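Local atomic coordinates of putative eukaryotic translation initiation factor eIF-4E (Leishmania major, PDB entry 5WB5), a protein that probably binds the methylated 5′ cap of messenger RNA, including the trypanosomatid cap 4, as an initiation factor in translation. Residues H78-Q81 against E82-P86; H53-E56 against E57-M61; A70-T73 against S74-Y77. All coordinates share one frame; numbering follows the deposited sequence.

Contact 1: residues H78-Q81 against E82-P86; sequences HFFQ and EGVKP
P86 sets its CA and CB over one face of the F80 ring, an example of how a tight turn can bring a chain back onto the strand it has just left. P86 CA stands 3.7 Å from the centroid of the F80 ring, only 10° off the ring normal, which makes a CH-pi contact. P86 CB lies over the same face, nearest F80 CE1 at 3.5 Å. P86 CB also meets H78 ND1 at 3.5 Å, approaching the imidazole obliquely, so the proline is shared by two residues whose side chains leave the strand on one side. F80 is reached from another direction as well: V84 CG1 touches the ring edge at F80 CD2 (4.0 Å), near the ring plane. A chi1 of -83° sets the F80 ring beside its backbone N, with P86 over a face and V84 CG1 at the edge.

What brings P86 there is a type II beta turn from Q81 to V84. Its closing bond, V84 N to Q81 O, is weak at 3.1 Å, and G83 takes the positive phi of the third turn position.

Further out, Q81 OE1 bonds R25, K85 forms a salt bridge with E43, and H78 NE2 makes a weak bond to D32. Strand 75-81 runs between strands 22-32 and 164-171; F79 points the other way, to helix 133-147, while P86 also touches W30 and the ring of F80 meets W181 edge-to-face.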
loop_
_atom_site.group_PDB
_atom_site.type_symbol
_atom_site.label_atom_id
_atom_site.label_comp_id
_atom_site.label_asym_id
_atom_site.label_seq_id
_atom_site.Cartn_x
_atom_site.Cartn_y
_atom_site.Cartn_z
ATOM N N HIS A 78 -5.070 1.962 1.248
ATOM C CA HIS A 78 -5.210 0.579 0.816
ATOM C C HIS A 78 -4.559 0.452 -0.551
ATOM O O HIS A 78 -4.631 1.377 -1.361
ATOM C CB HIS A 78 -6.681 0.147 0.732
ATOM C CG HIS A 78 -7.500 0.539 1.924
ATOM N ND1 HIS A 78 -7.874 -0.361 2.898
ATOM C CD2 HIS A 78 -8.025 1.732 2.292
ATOM C CE1 HIS A 78 -8.590 0.262 3.818
ATOM N NE2 HIS A 78 -8.696 1.532 3.475
ATOM N N PHE A 79 -3.930 -0.688 -0.812
ATOM C CA PHE A 79 -3.225 -0.913 -2.073
ATOM C C PHE A 79 -3.423 -2.382 -2.420
ATOM O O PHE A 79 -2.772 -3.249 -1.832
ATOM C CB PHE A 79 -1.750 -0.551 -1.942
ATOM C CG PHE A 79 -1.001 -0.552 -3.242
ATOM C CD1 PHE A 79 -1.147 0.489 -4.141
ATOM C CD2 PHE A 79 -0.132 -1.586 -3.554
ATOM C CE1 PHE A 79 -0.452 0.494 -5.335
ATOM C CE2 PHE A 79 0.564 -1.587 -4.744
ATOM C CZ PHE A 79 0.407 -0.545 -5.635
ATOM N N PHE A 80 -4.335 -2.661 -3.352
ATOM C CA PHE A 80 -4.772 -4.030 -3.605
ATOM C C PHE A 80 -4.746 -4.337 -5.092
ATOM O O PHE A 80 -4.897 -3.443 -5.927
ATOM C CB PHE A 80 -6.188 -4.277 -3.063
ATOM C CG PHE A 80 -6.222 -4.613 -1.604
ATOM C CD1 PHE A 80 -5.881 -3.664 -0.654
ATOM C CD2 PHE A 80 -6.587 -5.881 -1.179
ATOM C CE1 PHE A 80 -5.905 -3.972 0.693
ATOM C CE2 PHE A 80 -6.613 -6.195 0.164
ATOM C CZ PHE A 80 -6.272 -5.237 1.104
ATOM N N GLN A 81 -4.558 -5.617 -5.418
ATOM C CA GLN A 81 -4.589 -6.025 -6.816
ATOM C C GLN A 81 -5.870 -5.530 -7.475
ATOM O O GLN A 81 -6.927 -5.443 -6.842
ATOM C CB GLN A 81 -4.488 -7.548 -6.941
ATOM C CG GLN A 81 -4.720 -8.059 -8.357
ATOM C CD GLN A 81 -4.348 -9.518 -8.527
ATOM O OE1 GLN A 81 -3.807 -10.144 -7.615
ATOM N NE2 GLN A 81 -4.631 -10.068 -9.703
ATOM N N GLU A 82 -5.770 -5.191 -8.758
ATOM C CA GLU A 82 -6.934 -4.699 -9.480
ATOM C C GLU A 82 -8.027 -5.760 -9.499
ATOM O O GLU A 82 -7.757 -6.953 -9.662
ATOM C CB GLU A 82 -6.554 -4.307 -10.908
ATOM C CG GLU A 82 -7.632 -3.509 -11.623
ATOM C CD GLU A 82 -7.179 -2.996 -12.974
ATOM O OE1 GLU A 82 -6.253 -3.597 -13.559
ATOM O OE2 GLU A 82 -7.744 -1.990 -13.450
ATOM N N GLY A 83 -9.269 -5.317 -9.328
ATOM C CA GLY A 83 -10.377 -6.241 -9.212
ATOM C C GLY A 83 -10.480 -6.916 -7.866
ATOM O O GLY A 83 -11.144 -7.950 -7.752
ATOM N N VAL A 84 -9.840 -6.362 -6.839
ATOM C CA VAL A 84 -9.853 -6.934 -5.498
ATOM C C VAL A 84 -10.101 -5.794 -4.521
ATOM O O VAL A 84 -9.248 -4.913 -4.363
ATOM C CB VAL A 84 -8.544 -7.663 -5.159
ATOM C CG1 VAL A 84 -8.565 -8.173 -3.725
ATOM C CG2 VAL A 84 -8.313 -8.810 -6.131
ATOM N N LYS A 85 -11.259 -5.805 -3.868
ATOM C CA LYS A 85 -11.571 -4.768 -2.900
ATOM C C LYS A 85 -10.853 -5.044 -1.578
ATOM O O LYS A 85 -10.620 -6.202 -1.221
ATOM C CB LYS A 85 -13.075 -4.695 -2.662
ATOM C CG LYS A 85 -13.897 -4.408 -3.913
ATOM C CD LYS A 85 -15.389 -4.363 -3.601
ATOM C CE LYS A 85 -16.220 -4.113 -4.852
ATOM N NZ LYS A 85 -17.683 -4.122 -4.568
ATOM N N PRO A 86 -10.490 -3.985 -0.831
ATOM C CA PRO A 86 -9.803 -4.153 0.469
ATOM C C PRO A 86 -10.751 -4.532 1.604
ATOM O O PRO A 86 -10.760 -3.899 2.664
ATOM C CB PRO A 86 -9.168 -2.781 0.684
ATOM C CG PRO A 86 -10.096 -1.840 0.037
ATOM C CD PRO A 86 -10.650 -2.564 -1.172
#

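Contact 2: residues H53-E56 against E57-M61; sequences HSVE and EFFVM
S54 and E57 meet where strand 47-54 hands over to helix 55-64, a worked case of N-capping. S54 OG accepts from E57 N at 3.2 Å, almost straight at 168°; chi1 of 63° sets this hydroxyl between its own backbone N and carbonyl carbon, facing the first turn. Behind the cap, ordinary helical bonds follow: F58 N to S54 O, F59 N to V55 O and V60 N to E56 O. The tightly packed side is apolar. V55 and F59 lie side by side, V55 CG1 touching the ring edge at F59 CE2 (3.3 Å), and apolar side chains of another protein chain pack on V55 and F59, as they do on E56 and V60, while F58 is buried against helix 133-147.

The solvent side, around exposed H53, is more open and polar. E57 reaches back to H53, at the end of the strand, and its OE1 takes two bonds from that one residue: H53 N at 2.6 Å, nearly along the C-O axis, and H53 ND1 at 2.9 Å, through the syn lone pair and close to the imidazole plane. Ring and carboxylate planes differ by 53°. Two N-H groups converging on OE1 would be expected to favour an ionised E57, and the nearby helix N-terminus would probably stabilise that charge further.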
loop_
_atom_site.group_PDB
_atom_site.type_symbol
_atom_site.label_atom_id
_atom_site.label_comp_id
_atom_site.label_asym_id
_atom_site.label_seq_id
_atom_site.Cartn_x
_atom_site.Cartn_y
_atom_site.Cartn_z
ATOM N N HIS A 53 -0.162 0.264 -13.563
ATOM C CA HIS A 53 0.184 -0.917 -14.337
ATOM C C HIS A 53 1.671 -1.024 -14.643
ATOM O O HIS A 53 2.095 -2.047 -15.193
ATOM C CB HIS A 53 -0.588 -0.931 -15.668
ATOM C CG HIS A 53 -2.038 -0.578 -15.532
ATOM N ND1 HIS A 53 -2.473 0.715 -15.349
ATOM C CD2 HIS A 53 -3.150 -1.351 -15.556
ATOM C CE1 HIS A 53 -3.792 0.727 -15.265
ATOM N NE2 HIS A 53 -4.227 -0.514 -15.387
ATOM N N SER A 54 2.468 -0.008 -14.316
ATOM C CA SER A 54 3.893 -0.007 -14.617
ATOM C C SER A 54 4.662 0.627 -13.467
ATOM O O SER A 54 4.098 1.329 -12.623
ATOM C CB SER A 54 4.184 0.749 -15.918
ATOM O OG SER A 54 3.825 2.117 -15.795
ATOM N N VAL A 55 5.974 0.376 -13.452
ATOM C CA VAL A 55 6.840 0.952 -12.424
ATOM C C VAL A 55 6.771 2.474 -12.468
ATOM O O VAL A 55 6.766 3.147 -11.426
ATOM C CB VAL A 55 8.285 0.450 -12.604
ATOM C CG1 VAL A 55 9.181 0.984 -11.496
ATOM C CG2 VAL A 55 8.333 -1.076 -12.630
ATOM N N GLU A 56 6.712 3.040 -13.676
ATOM C CA GLU A 56 6.638 4.490 -13.817
ATOM C C GLU A 56 5.344 5.031 -13.225
ATOM O O GLU A 56 5.355 6.021 -12.482
ATOM C CB GLU A 56 6.759 4.883 -15.291
ATOM C CG GLU A 56 8.098 4.538 -15.933
ATOM C CD GLU A 56 8.188 3.089 -16.384
ATOM O OE1 GLU A 56 7.303 2.291 -16.014
ATOM O OE2 GLU A 56 9.142 2.746 -17.114
ATOM N N GLU A 57 4.212 4.405 -13.562
ATOM C CA GLU A 57 2.944 4.804 -12.961
ATOM C C GLU A 57 3.012 4.708 -11.445
ATOM O O GLU A 57 2.509 5.585 -10.733
ATOM C CB GLU A 57 1.806 3.932 -13.493
ATOM C CG GLU A 57 1.420 4.210 -14.929
ATOM C CD GLU A 57 0.075 3.611 -15.299
ATOM O OE1 GLU A 57 -0.303 2.572 -14.716
ATOM O OE2 GLU A 57 -0.613 4.187 -16.170
ATOM N N PHE A 58 3.627 3.639 -10.936
ATOM C CA PHE A 58 3.753 3.465 -9.495
ATOM C C PHE A 58 4.497 4.636 -8.868
ATOM O O PHE A 58 4.064 5.192 -7.851
ATOM C CB PHE A 58 4.466 2.145 -9.202
ATOM C CG PHE A 58 4.868 1.974 -7.769
ATOM C CD1 PHE A 58 3.941 1.603 -6.812
ATOM C CD2 PHE A 58 6.180 2.168 -7.383
ATOM C CE1 PHE A 58 4.317 1.435 -5.496
ATOM C CE2 PHE A 58 6.560 2.004 -6.067
ATOM C CZ PHE A 58 5.629 1.636 -5.123
ATOM N N PHE A 59 5.619 5.038 -9.468
ATOM C CA PHE A 59 6.397 6.123 -8.879
ATOM C C PHE A 59 5.705 7.473 -9.035
ATOM O O PHE A 59 5.884 8.353 -8.188
ATOM C CB PHE A 59 7.799 6.147 -9.476
ATOM C CG PHE A 59 8.719 5.134 -8.860
ATOM C CD1 PHE A 59 9.256 5.344 -7.599
ATOM C CD2 PHE A 59 9.024 3.960 -9.524
ATOM C CE1 PHE A 59 10.090 4.412 -7.022
ATOM C CE2 PHE A 59 9.857 3.024 -8.951
ATOM C CZ PHE A 59 10.392 3.251 -7.696
ATOM N N VAL A 60 4.892 7.654 -10.077
ATOM C CA VAL A 60 4.093 8.875 -10.174
ATOM C C VAL A 60 3.058 8.912 -9.053
ATOM O O VAL A 60 2.889 9.930 -8.361
ATOM C CB VAL A 60 3.432 8.973 -11.560
ATOM C CG1 VAL A 60 2.492 10.158 -11.625
ATOM C CG2 VAL A 60 4.491 9.102 -12.642
ATOM N N MET A 61 2.343 7.800 -8.869
ATOM C CA MET A 61 1.446 7.662 -7.729
ATOM C C MET A 61 2.152 8.063 -6.442
ATOM O O MET A 61 1.659 8.902 -5.681
ATOM C CB MET A 61 0.946 6.217 -7.645
ATOM C CG MET A 61 -0.022 5.934 -6.509
ATOM S SD MET A 61 -0.211 4.164 -6.211
ATOM C CE MET A 61 1.322 3.809 -5.357
#

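Contact 3: residues A70-T73 against S74-Y77; sequences ALRT and SSQY
The loop that leads from helix 55-64 turns into strand 75-81 here, folding L71 and R72 back over the first residues of the strand, with side chains doing the joining. L71 makes the apolar half. One of its methyls, L71 CD2, sits across S75 CB at 3.8 Å and reaches Y77 CE2 at 3.9 Å, meeting the tyrosine ring obliquely. Extension of L71 away from its own backbone N (chi1 -168°) carries the isobutyl group toward the strand, and CD1 comes within 4.2 Å of Y77 OH. S75 and Y77 are two apart on the strand, so they present their side chains to the same leucine.

R72 supplies the more polar half. R72 CB lies 3.3 Å from S75 OG, and the extended chain carries the guanidinium alongside S74, with NH1 3.8 Å from S74 CB and S74 O near the guanidinium plane at one edge.

The polar ends find partners beyond the two segments: S75 OG bonds Y31 OH, Y77 OH bonds the carbonyl of K66, and R72 NE makes a long, weak ion pair with an acidic residue of another protein chain, to which A70 makes backbone hydrogen bonds. The two segments exchange no hydrogen bonds, which implies that the side chains of the two halves meet by van der Waals packing alone, while the hydroxyls of S75 and Y77 tie the strand to neighbouring parts of the fold.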
loop_
_atom_site.group_PDB
_atom_site.type_symbol
_atom_site.label_atom_id
_atom_site.label_comp_id
_atom_site.label_asym_id
_atom_site.label_seq_id
_atom_site.Cartn_x
_atom_site.Cartn_y
_atom_site.Cartn_z
ATOM N N ALA A 70 2.723 13.448 7.478
ATOM C CA ALA A 70 1.805 14.572 7.364
ATOM C C ALA A 70 0.357 14.145 7.188
ATOM O O ALA A 70 -0.518 15.007 7.068
ATOM C CB ALA A 70 2.218 15.468 6.191
ATOM N N LEU A 71 0.078 12.847 7.183
ATOM C CA LEU A 71 -1.268 12.363 6.938
ATOM C C LEU A 71 -2.141 12.560 8.176
ATOM O O LEU A 71 -1.655 12.726 9.298
ATOM C CB LEU A 71 -1.232 10.888 6.536
ATOM C CG LEU A 71 -2.519 10.286 5.973
ATOM C CD1 LEU A 71 -2.967 11.033 4.727
ATOM C CD2 LEU A 71 -2.312 8.811 5.666
ATOM N N ARG A 72 -3.453 12.539 7.956
ATOM C CA ARG A 72 -4.400 12.817 9.022
ATOM C C ARG A 72 -4.425 11.675 10.035
ATOM O O ARG A 72 -4.062 10.534 9.737
ATOM C CB ARG A 72 -5.796 13.048 8.443
ATOM C CG ARG A 72 -6.783 13.623 9.432
ATOM C CD ARG A 72 -8.093 13.971 8.763
ATOM N NE ARG A 72 -9.045 14.528 9.716
ATOM C CZ ARG A 72 -9.738 13.807 10.593
ATOM N NH1 ARG A 72 -9.586 12.490 10.647
ATOM N NH2 ARG A 72 -10.583 14.405 11.423
ATOM N N THR A 73 -4.884 11.999 11.248
ATOM C CA THR A 73 -4.778 11.066 12.368
ATOM C C THR A 73 -5.575 9.791 12.120
ATOM O O THR A 73 -5.138 8.699 12.498
ATOM C CB THR A 73 -5.248 11.745 13.657
ATOM O OG1 THR A 73 -4.485 12.939 13.877
ATOM C CG2 THR A 73 -5.077 10.817 14.853
ATOM N N SER A 74 -6.751 9.906 11.507
ATOM C CA SER A 74 -7.610 8.755 11.224
ATOM C C SER A 74 -7.724 8.615 9.710
ATOM O O SER A 74 -8.666 9.119 9.097
ATOM C CB SER A 74 -8.971 8.920 11.870
ATOM O OG SER A 74 -8.852 9.016 13.277
ATOM N N SER A 75 -6.755 7.929 9.110
ATOM C CA SER A 75 -6.724 7.726 7.671
ATOM C C SER A 75 -6.169 6.341 7.372
ATOM O O SER A 75 -5.448 5.750 8.179
ATOM C CB SER A 75 -5.876 8.796 6.973
ATOM O OG SER A 75 -6.435 10.086 7.145
ATOM N N GLN A 76 -6.519 5.818 6.200
ATOM C CA GLN A 76 -5.987 4.529 5.773
ATOM C C GLN A 76 -5.740 4.528 4.273
ATOM O O GLN A 76 -6.640 4.860 3.491
ATOM C CB GLN A 76 -6.925 3.372 6.134
ATOM C CG GLN A 76 -7.365 3.342 7.588
ATOM C CD GLN A 76 -8.205 2.122 7.937
ATOM O OE1 GLN A 76 -8.470 1.862 9.111
ATOM N NE2 GLN A 76 -8.629 1.369 6.925
ATOM N N TYR A 77 -4.511 4.156 3.901
ATOM C CA TYR A 77 -4.154 3.800 2.533
ATOM C C TYR A 77 -4.395 2.310 2.336
ATOM O O TYR A 77 -3.965 1.493 3.156
ATOM C CB TYR A 77 -2.679 4.104 2.238
ATOM C CG TYR A 77 -2.320 5.549 1.960
ATOM C CD1 TYR A 77 -3.078 6.330 1.094
ATOM C CD2 TYR A 77 -1.205 6.128 2.554
ATOM C CE1 TYR A 77 -2.740 7.649 0.840
ATOM C CE2 TYR A 77 -0.859 7.445 2.306
ATOM C CZ TYR A 77 -1.628 8.199 1.448
ATOM O OH TYR A 77 -1.285 9.509 1.200
#

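In the fold
Contacts 1 and 3 occupy the two ends of one strand, 75-81, with centres 18 Å apart; they join only through the sequence. Contact 2 comes earlier in the chain, at the start of helix 55-64; its centre is 16 Å from that of contact 1, yet the two touch. F79 CE1 packs on M61 CE at 3.8 Å, and E82 OE1 lies 4.1 Å from H53 NE2. Contacts 2 and 3 are 22 Å apart between centres, their nearest atoms about 8 Å. Another protein chain touches contacts 2 and 3 but not contact 1, consistent with a partner reaching from helix 55-64 to the loop before strand 75-81, as eIF4E partners are known to bind the helical face.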